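Long-range contacts in deferrochelatase (Vibrio cholerae, PDB 5DE0), which binds heme b and probably acts as a peroxidase of the dye-decolorizing (DyP) type: residues A10-E14 against R157-L162; D141-F145 against H181-W186; K230-L236 against L247-C253. The contacts are given in a common frame with arbitrary orientation. Numbering follows the deposited sequence.

Contact 1 of 3, residues A10-E14 against R157-L162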
loop_
_atom_site.group_PDB
_atom_site.type_symbol
_atom_site.label_atom_id
_atom_site.label_comp_id
_atom_site.label_asym_id
_atom_site.label_seq_id
_atom_site.Cartn_x
_atom_site.Cartn_y
_atom_site.Cartn_z
ATOM N N ALA B 10 -7.911 10.278 16.549
ATOM C CA ALA B 10 -7.664 10.411 15.114
ATOM C C ALA B 10 -8.321 11.647 14.501
ATOM O O ALA B 10 -7.871 12.143 13.471
ATOM C CB ALA B 10 -8.133 9.157 14.385
ATOM N N ILE B 11 -9.369 12.147 15.145
ATOM C CA ILE B 11 -10.234 13.161 14.543
ATOM C C ILE B 11 -9.629 14.567 14.497
ATOM O O ILE B 11 -9.460 15.142 13.421
ATOM C CB ILE B 11 -11.579 13.233 15.291
ATOM C CG1 ILE B 11 -12.225 11.847 15.346
ATOM C CG2 ILE B 11 -12.509 14.231 14.623
ATOM C CD1 ILE B 11 -13.546 11.816 16.076
ATOM N N LEU B 12 -9.307 15.115 15.664
ATOM C CA LEU B 12 -8.845 16.501 15.771
ATOM C C LEU B 12 -7.471 16.809 15.149
ATOM O O LEU B 12 -7.332 17.826 14.469
ATOM C CB LEU B 12 -8.842 16.931 17.244
ATOM C CG LEU B 12 -10.040 17.767 17.699
ATOM C CD1 LEU B 12 -11.347 17.121 17.269
ATOM C CD2 LEU B 12 -10.012 17.972 19.207
ATOM N N PRO B 13 -6.451 15.960 15.383
ATOM C CA PRO B 13 -5.145 16.316 14.811
ATOM C C PRO B 13 -5.130 16.303 13.286
ATOM O O PRO B 13 -5.998 15.692 12.662
ATOM C CB PRO B 13 -4.208 15.229 15.356
ATOM C CG PRO B 13 -4.930 14.616 16.497
ATOM C CD PRO B 13 -6.376 14.717 16.170
ATOM N N GLU B 14 -4.150 16.984 12.701
ATOM C CA GLU B 14 -3.945 16.947 11.261
ATOM C C GLU B 14 -3.559 15.536 10.843
ATOM O O GLU B 14 -2.859 14.838 11.577
ATOM C CB GLU B 14 -2.862 17.944 10.841
ATOM C CG GLU B 14 -3.230 19.401 11.065
ATOM C CD GLU B 14 -4.155 19.941 9.994
ATOM O OE1 GLU B 14 -4.270 19.302 8.926
ATOM O OE2 GLU B 14 -4.766 21.006 10.221
ATOM N N ARG B 157 -11.329 23.276 14.285
ATOM C CA ARG B 157 -11.491 21.859 13.983
ATOM C C ARG B 157 -12.386 21.181 15.017
ATOM O O ARG B 157 -13.232 20.354 14.675
ATOM C CB ARG B 157 -10.135 21.158 13.930
ATOM C CG ARG B 157 -9.446 21.275 12.588
ATOM C CD ARG B 157 -8.045 20.696 12.614
ATOM N NE ARG B 157 -7.631 20.307 11.269
ATOM C CZ ARG B 157 -7.622 19.056 10.824
ATOM N NH1 ARG B 157 -7.983 18.063 11.624
ATOM N NH2 ARG B 157 -7.237 18.795 9.583
ATOM N N ALA B 158 -12.194 21.546 16.281
ATOM C CA ALA B 158 -12.951 20.960 17.382
ATOM C C ALA B 158 -14.434 21.313 17.316
ATOM O O ALA B 158 -15.289 20.472 17.587
ATOM C CB ALA B 158 -12.363 21.408 18.713
ATOM N N GLU B 159 -14.740 22.555 16.955
ATOM C CA GLU B 159 -16.126 23.014 16.941
ATOM C C GLU B 159 -16.827 22.700 15.621
ATOM O O GLU B 159 -18.041 22.851 15.507
ATOM C CB GLU B 159 -16.195 24.516 17.235
ATOM C CG GLU B 159 -15.418 25.386 16.265
ATOM C CD GLU B 159 -15.346 26.834 16.714
ATOM O OE1 GLU B 159 -14.509 27.145 17.588
ATOM O OE2 GLU B 159 -16.126 27.660 16.195
ATOM N N VAL B 160 -16.061 22.265 14.626
ATOM C CA VAL B 160 -16.639 21.835 13.356
ATOM C C VAL B 160 -16.896 20.326 13.368
ATOM O O VAL B 160 -17.934 19.859 12.894
ATOM C CB VAL B 160 -15.727 22.205 12.156
ATOM C CG1 VAL B 160 -16.098 21.399 10.918
ATOM C CG2 VAL B 160 -15.814 23.692 11.863
ATOM N N ALA B 161 -15.962 19.565 13.931
ATOM C CA ALA B 161 -16.056 18.107 13.910
ATOM C C ALA B 161 -16.879 17.536 15.065
ATOM O O ALA B 161 -17.667 16.613 14.868
ATOM C CB ALA B 161 -14.662 17.495 13.918
ATOM N N LEU B 162 -16.700 18.086 16.263
ATOM C CA LEU B 162 -17.264 17.478 17.466
ATOM C C LEU B 162 -18.631 18.029 17.868
ATOM O O LEU B 162 -18.885 19.231 17.777
ATOM C CB LEU B 162 -16.298 17.645 18.639
ATOM C CG LEU B 162 -14.859 17.195 18.394
ATOM C CD1 LEU B 162 -14.058 17.249 19.685
ATOM C CD2 LEU B 162 -14.830 15.801 17.788
#
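Two alanines on the last turns of helix 155-161 leave a shallow hollow that the tips of Ile11 and Leu12 fill. Leu12 sets its forked end across Ala158 and Leu162, one helical turn apart (CD2 to Ala158 CB 4.2 Å, CD1 to Leu162 CD1 3.6 Å), while Ile11 CG2 lies 4.0 Å from Ala161 CB and 4.2 Å from Leu162 CD2. Alanine's small side chain lets the loop come close. Arg157 extends from the helix toward the loop and grips it by polar bonds: its NH1 donates to Leu12 O (2.9 Å), and its NH2 forms a salt bridge with Glu14 OE1 (3.1 Å), whose carboxylate carbon lies over one guanidinium face. Arginine suits the place, its two terminal nitrogens reaching a carbonyl and a carboxylate together. Arg157 and Ala161 also rest on Val232, whereas Ala10 and Ile11 lean on strand 57-62. The contact lies between strand 57-62 of the N-terminal four-stranded sheet and strands 232-239 and 247-253 of the C-terminal one.

Contact 2 of 3, residues D141-F145 against H181-W186. With HEM (protoporphyrin IX containing Fe), chain F.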
loop_
_atom_site.group_PDB
_atom_site.type_symbol
_atom_site.label_atom_id
_atom_site.label_comp_id
_atom_site.label_asym_id
_atom_site.label_seq_id
_atom_site.Cartn_x
_atom_site.Cartn_y
_atom_site.Cartn_z
ATOM N N ASP B 141 -3.749 15.731 -4.200
ATOM C CA ASP B 141 -4.511 14.618 -4.742
ATOM C C ASP B 141 -3.804 14.175 -6.018
ATOM O O ASP B 141 -3.004 14.928 -6.574
ATOM C CB ASP B 141 -5.962 15.032 -5.012
ATOM C CG ASP B 141 -6.819 13.888 -5.517
ATOM O OD1 ASP B 141 -7.293 13.088 -4.686
ATOM O OD2 ASP B 141 -7.024 13.790 -6.744
ATOM N N MET B 142 -4.087 12.963 -6.483
ATOM C CA MET B 142 -3.462 12.455 -7.704
ATOM C C MET B 142 -3.934 13.218 -8.938
ATOM O O MET B 142 -3.463 12.984 -10.050
ATOM C CB MET B 142 -3.749 10.965 -7.866
ATOM C CG MET B 142 -3.054 10.107 -6.827
ATOM S SD MET B 142 -3.557 8.384 -6.900
ATOM C CE MET B 142 -2.451 7.672 -5.683
ATOM N N THR B 143 -4.869 14.134 -8.723
ATOM C CA THR B 143 -5.374 14.998 -9.776
ATOM C C THR B 143 -4.406 16.160 -10.007
ATOM O O THR B 143 -4.527 16.904 -10.979
ATOM C CB THR B 143 -6.774 15.533 -9.419
ATOM O OG1 THR B 143 -7.418 16.034 -10.593
ATOM C CG2 THR B 143 -6.681 16.630 -8.373
ATOM N N GLY B 144 -3.442 16.304 -9.101
ATOM C CA GLY B 144 -2.427 17.334 -9.213
ATOM C C GLY B 144 -2.752 18.575 -8.404
ATOM O O GLY B 144 -1.926 19.479 -8.277
ATOM N N PHE B 145 -3.963 18.618 -7.857
ATOM C CA PHE B 145 -4.405 19.747 -7.044
ATOM C C PHE B 145 -4.202 19.468 -5.562
ATOM O O PHE B 145 -4.368 18.337 -5.107
ATOM C CB PHE B 145 -5.878 20.065 -7.311
ATOM C CG PHE B 145 -6.131 20.734 -8.633
ATOM C CD1 PHE B 145 -6.047 20.020 -9.817
ATOM C CD2 PHE B 145 -6.472 22.077 -8.689
ATOM C CE1 PHE B 145 -6.285 20.633 -11.033
ATOM C CE2 PHE B 145 -6.713 22.698 -9.904
ATOM C CZ PHE B 145 -6.620 21.975 -11.076
ATOM N N HIS B 181 -10.127 7.098 -9.687
ATOM C CA HIS B 181 -9.853 8.169 -10.639
ATOM C C HIS B 181 -9.639 7.671 -12.067
ATOM O O HIS B 181 -9.112 6.584 -12.290
ATOM C CB HIS B 181 -8.625 8.969 -10.194
ATOM C CG HIS B 181 -8.871 9.844 -9.005
ATOM N ND1 HIS B 181 -10.081 9.881 -8.346
ATOM C CD2 HIS B 181 -8.064 10.720 -8.360
ATOM C CE1 HIS B 181 -10.008 10.740 -7.345
ATOM N NE2 HIS B 181 -8.794 11.262 -7.332
ATOM N N ASN B 182 -10.063 8.488 -13.027
ATOM C CA ASN B 182 -9.747 8.273 -14.432
ATOM C C ASN B 182 -8.692 9.289 -14.855
ATOM O O ASN B 182 -9.010 10.314 -15.459
ATOM C CB ASN B 182 -11.000 8.397 -15.302
ATOM C CG ASN B 182 -10.774 7.938 -16.736
ATOM O OD1 ASN B 182 -9.642 7.889 -17.220
ATOM N ND2 ASN B 182 -11.860 7.604 -17.424
ATOM N N LEU B 183 -7.439 9.002 -14.526
ATOM C CA LEU B 183 -6.340 9.933 -14.780
ATOM C C LEU B 183 -6.101 10.284 -16.260
ATOM O O LEU B 183 -5.826 11.446 -16.564
ATOM C CB LEU B 183 -5.047 9.387 -14.169
ATOM C CG LEU B 183 -5.021 9.322 -12.641
ATOM C CD1 LEU B 183 -3.642 8.932 -12.143
ATOM C CD2 LEU B 183 -5.455 10.649 -12.038
ATOM N N PRO B 184 -6.189 9.300 -17.183
ATOM C CA PRO B 184 -5.994 9.688 -18.588
ATOM C C PRO B 184 -7.023 10.701 -19.095
ATOM O O PRO B 184 -6.652 11.645 -19.793
ATOM C CB PRO B 184 -6.134 8.359 -19.339
ATOM C CG PRO B 184 -5.728 7.331 -18.345
ATOM C CD PRO B 184 -6.244 7.832 -17.032
ATOM N N ALA B 185 -8.291 10.501 -18.751
ATOM C CA ALA B 185 -9.348 11.420 -19.155
ATOM C C ALA B 185 -9.125 12.799 -18.548
ATOM O O ALA B 185 -9.370 13.820 -19.191
ATOM C CB ALA B 185 -10.710 10.874 -18.752
ATOM N N TRP B 186 -8.655 12.820 -17.305
ATOM C CA TRP B 186 -8.372 14.071 -16.613
ATOM C C TRP B 186 -7.139 14.754 -17.200
ATOM O O TRP B 186 -7.037 15.981 -17.208
ATOM C CB TRP B 186 -8.181 13.818 -15.117
ATOM C CG TRP B 186 -7.735 15.025 -14.353
ATOM C CD1 TRP B 186 -6.473 15.290 -13.911
ATOM C CD2 TRP B 186 -8.545 16.135 -13.946
ATOM N NE1 TRP B 186 -6.447 16.493 -13.251
ATOM C CE2 TRP B 186 -7.705 17.035 -13.262
ATOM C CE3 TRP B 186 -9.897 16.455 -14.095
ATOM C CZ2 TRP B 186 -8.176 18.230 -12.719
ATOM C CZ3 TRP B 186 -10.361 17.645 -13.558
ATOM C CH2 TRP B 186 -9.502 18.517 -12.880
HETATM C CHA HEM F . -12.329 21.286 -1.241
HETATM C CHB HEM F . -15.901 18.490 0.480
HETATM C CHC HEM F . -14.759 14.998 -2.709
HETATM C CHD HEM F . -10.705 17.430 -3.791
HETATM C C1A HEM F . -13.399 20.837 -0.498
HETATM C C2A HEM F . -14.077 21.565 0.556
HETATM C C3A HEM F . -15.059 20.792 1.031
HETATM C C4A HEM F . -15.040 19.547 0.294
HETATM C CMA HEM F . -16.050 21.145 2.162
HETATM C CAA HEM F . -13.719 22.989 1.038
HETATM C CBA HEM F . -14.737 23.971 0.461
HETATM C CGA HEM F . -14.325 25.383 0.774
HETATM O O1A HEM F . -13.426 25.912 0.072
HETATM O O2A HEM F . -14.900 25.974 1.722
HETATM C C1B HEM F . -15.954 17.348 -0.287
HETATM C C2B HEM F . -17.021 16.373 -0.265
HETATM C C3B HEM F . -16.723 15.404 -1.130
HETATM C C4B HEM F . -15.444 15.727 -1.753
HETATM C CMB HEM F . -18.287 16.431 0.618
HETATM C CAB HEM F . -17.641 14.185 -1.371
HETATM C CBB HEM F . -17.311 13.195 -2.197
HETATM C C1C HEM F . -13.539 15.328 -3.263
HETATM C C2C HEM F . -12.772 14.528 -4.200
HETATM C C3C HEM F . -11.647 15.208 -4.495
HETATM C C4C HEM F . -11.679 16.455 -3.757
HETATM C CMC HEM F . -13.221 13.143 -4.723
HETATM C CAC HEM F . -10.469 14.846 -5.435
HETATM C CBC HEM F . -10.430 13.774 -6.233
HETATM C C1D HEM F . -10.811 18.721 -3.318
HETATM C C2D HEM F . -9.968 19.826 -3.713
HETATM C C3D HEM F . -10.473 21.033 -2.914
HETATM C C4D HEM F . -11.573 20.535 -2.117
HETATM C CMD HEM F . -8.802 19.804 -4.725
HETATM C CAD HEM F . -9.926 22.474 -2.962
HETATM C CBD HEM F . -8.779 22.646 -1.973
HETATM C CGD HEM F . -9.283 22.474 -0.564
HETATM O O1D HEM F . -9.121 21.361 -0.001
HETATM O O2D HEM F . -9.845 23.448 0.001
HETATM N NA HEM F . -14.015 19.609 -0.630
HETATM N NB HEM F . -15.010 16.924 -1.206
HETATM N NC HEM F . -12.842 16.496 -3.019
HETATM N ND HEM F . -11.735 19.179 -2.384
HETATM FE FE HEM F . -13.430 18.094 -1.882
#
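Asp141 OD2 accepts two hydrogen bonds at this join. One comes from His181 NE2 (3.1 Å), the other from the backbone N of Thr143 (2.9 Å), which makes an Asx turn within the type I beta turn from Asp141 to Gly144. A short acidic side chain can serve both donors without leaving its own turn. At the far nitrogen of the imidazole, His181 ND1 is hydrogen-bonded to Thr281 OG1, so both ends of the ring are satisfied. A second link runs from Trp186 NE1 to Thr143 O (3.0 Å), giving the buried indole nitrogen an acceptor. Just before helix 183-188, Asn182 is the N-cap, its OD1 accepting a weak bond from Ala185 N (3.3 Å). Gly144, with its positive phi, suits the end of the turn and opens the GXXDG motif of DyP peroxidases; Gly148, which closes it, donates its N to the heme. The heme vinyl carbon CBC lies 3.2 Å from His181 NE2 and 3.4 Å from Asp141 OD2, so this pair borders the pocket. Phe145 CE1 packs 3.5 Å from Trp186 CZ2. Around the contact, helix 191-198 lies against Phe145 and Trp186, Phe280 meets the indole edge-to-face, and Phe111 and Arg115 of the second subunit pack on Met142 and Leu183 respectively.

Contact 3 of 3, residues K230-L236 against L247-C253. With HEM (protoporphyrin IX containing Fe), chain F.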
loop_
_atom_site.group_PDB
_atom_site.type_symbol
_atom_site.label_atom_id
_atom_site.label_comp_id
_atom_site.label_asym_id
_atom_site.label_seq_id
_atom_site.Cartn_x
_atom_site.Cartn_y
_atom_site.Cartn_z
ATOM N N LYS B 230 -19.212 23.674 7.165
ATOM C CA LYS B 230 -17.834 23.220 7.232
ATOM C C LYS B 230 -17.706 21.793 7.755
ATOM O O LYS B 230 -18.486 21.352 8.598
ATOM C CB LYS B 230 -17.011 24.180 8.092
ATOM C CG LYS B 230 -16.700 25.483 7.376
ATOM C CD LYS B 230 -16.051 26.503 8.286
ATOM C CE LYS B 230 -15.537 27.682 7.481
ATOM N NZ LYS B 230 -16.577 28.216 6.558
ATOM N N ILE B 231 -16.722 21.074 7.223
ATOM C CA ILE B 231 -16.418 19.714 7.655
ATOM C C ILE B 231 -14.916 19.565 7.864
ATOM O O ILE B 231 -14.128 20.354 7.344
ATOM C CB ILE B 231 -16.894 18.662 6.632
ATOM C CG1 ILE B 231 -16.153 18.833 5.305
ATOM C CG2 ILE B 231 -18.401 18.750 6.429
ATOM C CD1 ILE B 231 -16.566 17.832 4.248
ATOM N N VAL B 232 -14.527 18.557 8.636
ATOM C CA VAL B 232 -13.120 18.250 8.841
ATOM C C VAL B 232 -12.750 16.996 8.057
ATOM O O VAL B 232 -13.150 15.889 8.416
ATOM C CB VAL B 232 -12.788 18.049 10.331
ATOM C CG1 VAL B 232 -11.333 17.633 10.502
ATOM C CG2 VAL B 232 -13.079 19.321 11.115
ATOM N N ARG B 233 -11.988 17.177 6.982
ATOM C CA ARG B 233 -11.627 16.070 6.105
ATOM C C ARG B 233 -10.319 15.405 6.522
ATOM O O ARG B 233 -9.363 16.076 6.905
ATOM C CB ARG B 233 -11.520 16.555 4.656
ATOM C CG ARG B 233 -12.841 16.994 4.044
ATOM C CD ARG B 233 -12.617 17.759 2.748
ATOM N NE ARG B 233 -12.079 19.093 2.991
ATOM C CZ ARG B 233 -11.354 19.780 2.114
ATOM N NH1 ARG B 233 -11.067 19.252 0.931
ATOM N NH2 ARG B 233 -10.906 20.989 2.422
ATOM N N HIS B 234 -10.289 14.079 6.441
ATOM C CA HIS B 234 -9.082 13.312 6.737
ATOM C C HIS B 234 -8.699 12.452 5.541
ATOM O O HIS B 234 -8.010 11.440 5.684
ATOM C CB HIS B 234 -9.283 12.434 7.976
ATOM C CG HIS B 234 -8.924 13.110 9.261
ATOM N ND1 HIS B 234 -7.622 13.235 9.694
ATOM C CD2 HIS B 234 -9.693 13.697 10.207
ATOM C CE1 HIS B 234 -7.604 13.872 10.852
ATOM N NE2 HIS B 234 -8.848 14.164 11.186
ATOM N N SER B 235 -9.155 12.862 4.363
ATOM C CA SER B 235 -8.941 12.099 3.140
ATOM C C SER B 235 -7.467 11.980 2.793
ATOM O O SER B 235 -6.641 12.774 3.243
ATOM C CB SER B 235 -9.689 12.739 1.972
ATOM O OG SER B 235 -11.014 13.076 2.337
ATOM N N LEU B 236 -7.149 10.981 1.978
ATOM C CA LEU B 236 -5.780 10.726 1.562
ATOM C C LEU B 236 -5.779 9.870 0.301
ATOM O O LEU B 236 -6.588 8.952 0.175
ATOM C CB LEU B 236 -5.001 10.036 2.682
ATOM C CG LEU B 236 -3.582 10.522 2.976
ATOM C CD1 LEU B 236 -3.544 12.032 3.132
ATOM C CD2 LEU B 236 -3.046 9.843 4.229
ATOM N N LEU B 247 -8.840 8.741 -4.423
ATOM C CA LEU B 247 -8.933 9.352 -3.107
ATOM C C LEU B 247 -9.889 8.601 -2.192
ATOM O O LEU B 247 -11.038 8.341 -2.552
ATOM C CB LEU B 247 -9.380 10.811 -3.231
ATOM C CG LEU B 247 -9.495 11.596 -1.924
ATOM C CD1 LEU B 247 -8.121 11.854 -1.326
ATOM C CD2 LEU B 247 -10.244 12.905 -2.147
ATOM N N LEU B 248 -9.404 8.242 -1.009
ATOM C CA LEU B 248 -10.284 7.739 0.029
ATOM C C LEU B 248 -10.821 8.941 0.775
ATOM O O LEU B 248 -10.169 9.457 1.681
ATOM C CB LEU B 248 -9.555 6.785 0.980
ATOM C CG LEU B 248 -10.408 5.895 1.895
ATOM C CD1 LEU B 248 -11.102 6.663 3.018
ATOM C CD2 LEU B 248 -11.428 5.123 1.083
ATOM N N PHE B 249 -12.008 9.392 0.393
ATOM C CA PHE B 249 -12.592 10.545 1.048
ATOM C C PHE B 249 -13.209 10.147 2.384
ATOM O O PHE B 249 -13.956 9.175 2.473
ATOM C CB PHE B 249 -13.643 11.215 0.161
ATOM C CG PHE B 249 -14.247 12.438 0.778
ATOM C CD1 PHE B 249 -13.650 13.677 0.612
ATOM C CD2 PHE B 249 -15.400 12.349 1.545
ATOM C CE1 PHE B 249 -14.194 14.804 1.188
ATOM C CE2 PHE B 249 -15.948 13.476 2.126
ATOM C CZ PHE B 249 -15.343 14.703 1.946
ATOM N N ILE B 250 -12.882 10.910 3.420
ATOM C CA ILE B 250 -13.480 10.732 4.734
ATOM C C ILE B 250 -13.564 12.088 5.422
ATOM O O ILE B 250 -12.652 12.908 5.312
ATOM C CB ILE B 250 -12.680 9.730 5.601
ATOM C CG1 ILE B 250 -13.299 9.596 6.996
ATOM C CG2 ILE B 250 -11.220 10.142 5.700
ATOM C CD1 ILE B 250 -12.596 8.586 7.889
ATOM N N ALA B 251 -14.673 12.335 6.110
ATOM C CA ALA B 251 -14.880 13.618 6.767
ATOM C C ALA B 251 -15.608 13.457 8.096
ATOM O O ALA B 251 -16.431 12.556 8.263
ATOM C CB ALA B 251 -15.654 14.562 5.855
ATOM N N TYR B 252 -15.293 14.339 9.037
ATOM C CA TYR B 252 -15.969 14.369 10.327
ATOM C C TYR B 252 -16.718 15.688 10.472
ATOM O O TYR B 252 -16.257 16.722 9.988
ATOM C CB TYR B 252 -14.968 14.195 11.472
ATOM C CG TYR B 252 -14.321 12.828 11.538
ATOM C CD1 TYR B 252 -13.262 12.495 10.703
ATOM C CD2 TYR B 252 -14.762 11.875 12.448
ATOM C CE1 TYR B 252 -12.668 11.247 10.765
ATOM C CE2 TYR B 252 -14.171 10.627 12.517
ATOM C CZ TYR B 252 -13.126 10.318 11.674
ATOM O OH TYR B 252 -12.540 9.075 11.745
ATOM N N CYS B 253 -17.877 15.655 11.122
ATOM C CA CYS B 253 -18.655 16.871 11.333
ATOM C C CYS B 253 -19.598 16.749 12.524
ATOM O O CYS B 253 -20.078 15.660 12.841
ATOM C CB CYS B 253 -19.451 17.222 10.077
ATOM S SG CYS B 253 -20.255 18.832 10.155
HETATM C CHA HEM F . -12.329 21.286 -1.241
HETATM C CHB HEM F . -15.901 18.490 0.480
HETATM C CHC HEM F . -14.759 14.998 -2.709
HETATM C CHD HEM F . -10.705 17.430 -3.791
HETATM C C1A HEM F . -13.399 20.837 -0.498
HETATM C C2A HEM F . -14.077 21.565 0.556
HETATM C C3A HEM F . -15.059 20.792 1.031
HETATM C C4A HEM F . -15.040 19.547 0.294
HETATM C CMA HEM F . -16.050 21.145 2.162
HETATM C CAA HEM F . -13.719 22.989 1.038
HETATM C CBA HEM F . -14.737 23.971 0.461
HETATM C CGA HEM F . -14.325 25.383 0.774
HETATM O O1A HEM F . -13.426 25.912 0.072
HETATM O O2A HEM F . -14.900 25.974 1.722
HETATM C C1B HEM F . -15.954 17.348 -0.287
HETATM C C2B HEM F . -17.021 16.373 -0.265
HETATM C C3B HEM F . -16.723 15.404 -1.130
HETATM C C4B HEM F . -15.444 15.727 -1.753
HETATM C CMB HEM F . -18.287 16.431 0.618
HETATM C CAB HEM F . -17.641 14.185 -1.371
HETATM C CBB HEM F . -17.311 13.195 -2.197
HETATM C C1C HEM F . -13.539 15.328 -3.263
HETATM C C2C HEM F . -12.772 14.528 -4.200
HETATM C C3C HEM F . -11.647 15.208 -4.495
HETATM C C4C HEM F . -11.679 16.455 -3.757
HETATM C CMC HEM F . -13.221 13.143 -4.723
HETATM C CAC HEM F . -10.469 14.846 -5.435
HETATM C CBC HEM F . -10.430 13.774 -6.233
HETATM C C1D HEM F . -10.811 18.721 -3.318
HETATM C C2D HEM F . -9.968 19.826 -3.713
HETATM C C3D HEM F . -10.473 21.033 -2.914
HETATM C C4D HEM F . -11.573 20.535 -2.117
HETATM C CMD HEM F . -8.802 19.804 -4.725
HETATM C CAD HEM F . -9.926 22.474 -2.962
HETATM C CBD HEM F . -8.779 22.646 -1.973
HETATM C CGD HEM F . -9.283 22.474 -0.564
HETATM O O1D HEM F . -9.121 21.361 -0.001
HETATM O O2D HEM F . -9.845 23.448 0.001
HETATM N NA HEM F . -14.015 19.609 -0.630
HETATM N NB HEM F . -15.010 16.924 -1.206
HETATM N NC HEM F . -12.842 16.496 -3.019
HETATM N ND HEM F . -11.735 19.179 -2.384
HETATM FE FE HEM F . -13.430 18.094 -1.882
#
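Tyr252, Ser235 and His234 lose the most surface in this antiparallel pairing of strands 232-239 and 247-253. Tyr252 forms a hydrogen-bonded pair with Val232, its N donating to Val232 O (2.7 Å) and its O accepting from Val232 N (2.9 Å). Its ring lies close to His234 (Tyr252 CD1 to His234 CD2 3.8 Å), and its hydroxyl is hydrogen-bonded to His101, while His234 NE2 is hydrogen-bonded to Ile11 O. His234 N donates to Ile250 O (2.9 Å), but there the backbone twists out of the extended form. The carbonyl of His234 turns to Tyr21 OH, and Ser235 takes its place: Ser235 OG accepts from Ile250 N (3.1 Å). Serine suits the spot, since its short side chain supplies an oxygen where the main chain has withdrawn one. Regular pairing resumes at Leu236, whose O accepts from Leu248 N (3.1 Å) while its N gives a weak bond to Leu248 O (3.4 Å).

Arg233 and Ala251 point to the sheet face that bears the heme. Arg233 NH1 and NH2 each donate to the heme propionate O1D at 3.0 Å, and NH1 also forms a salt bridge with Asp147. The small Ala251 leaves space for Ile231 CD1, 3.8 Å from its CB, and Phe249 lays its ring face against the porphyrin. The chemistry thus divides by face: Val232, Tyr252, Leu236 and Leu248 turn from the cofactor, while a cation shared by a propionate and Asp147 faces it. The Asp147-Arg233 pair is consistent with the distal Asp-Arg arrangement of DyP peroxidases.

How the contacts relate
Contact 3 occupies the middle of the fold, its centre about 4 Å from that of the chain, with the other two touching it at different places. Contact 1, centres about 11 Å apart, meets it where His234 reaches the carbonyl of Ile11; contact 2, centres about 18 Å apart, meets it at Leu247. Contacts 1 and 2 do not touch, their nearest atoms being about 14 Å apart. Along the chain, contacts 1 and 2 alternate their segments, and both close before contact 3 opens. Strand 172-181, which ends at His181, neighbours strand 247-253 in the C-terminal sheet, and contacts 2 and 3 both touch the heme. Contact 1 joins helix 155-161 of the C-terminal half to the loop before strand 18-26.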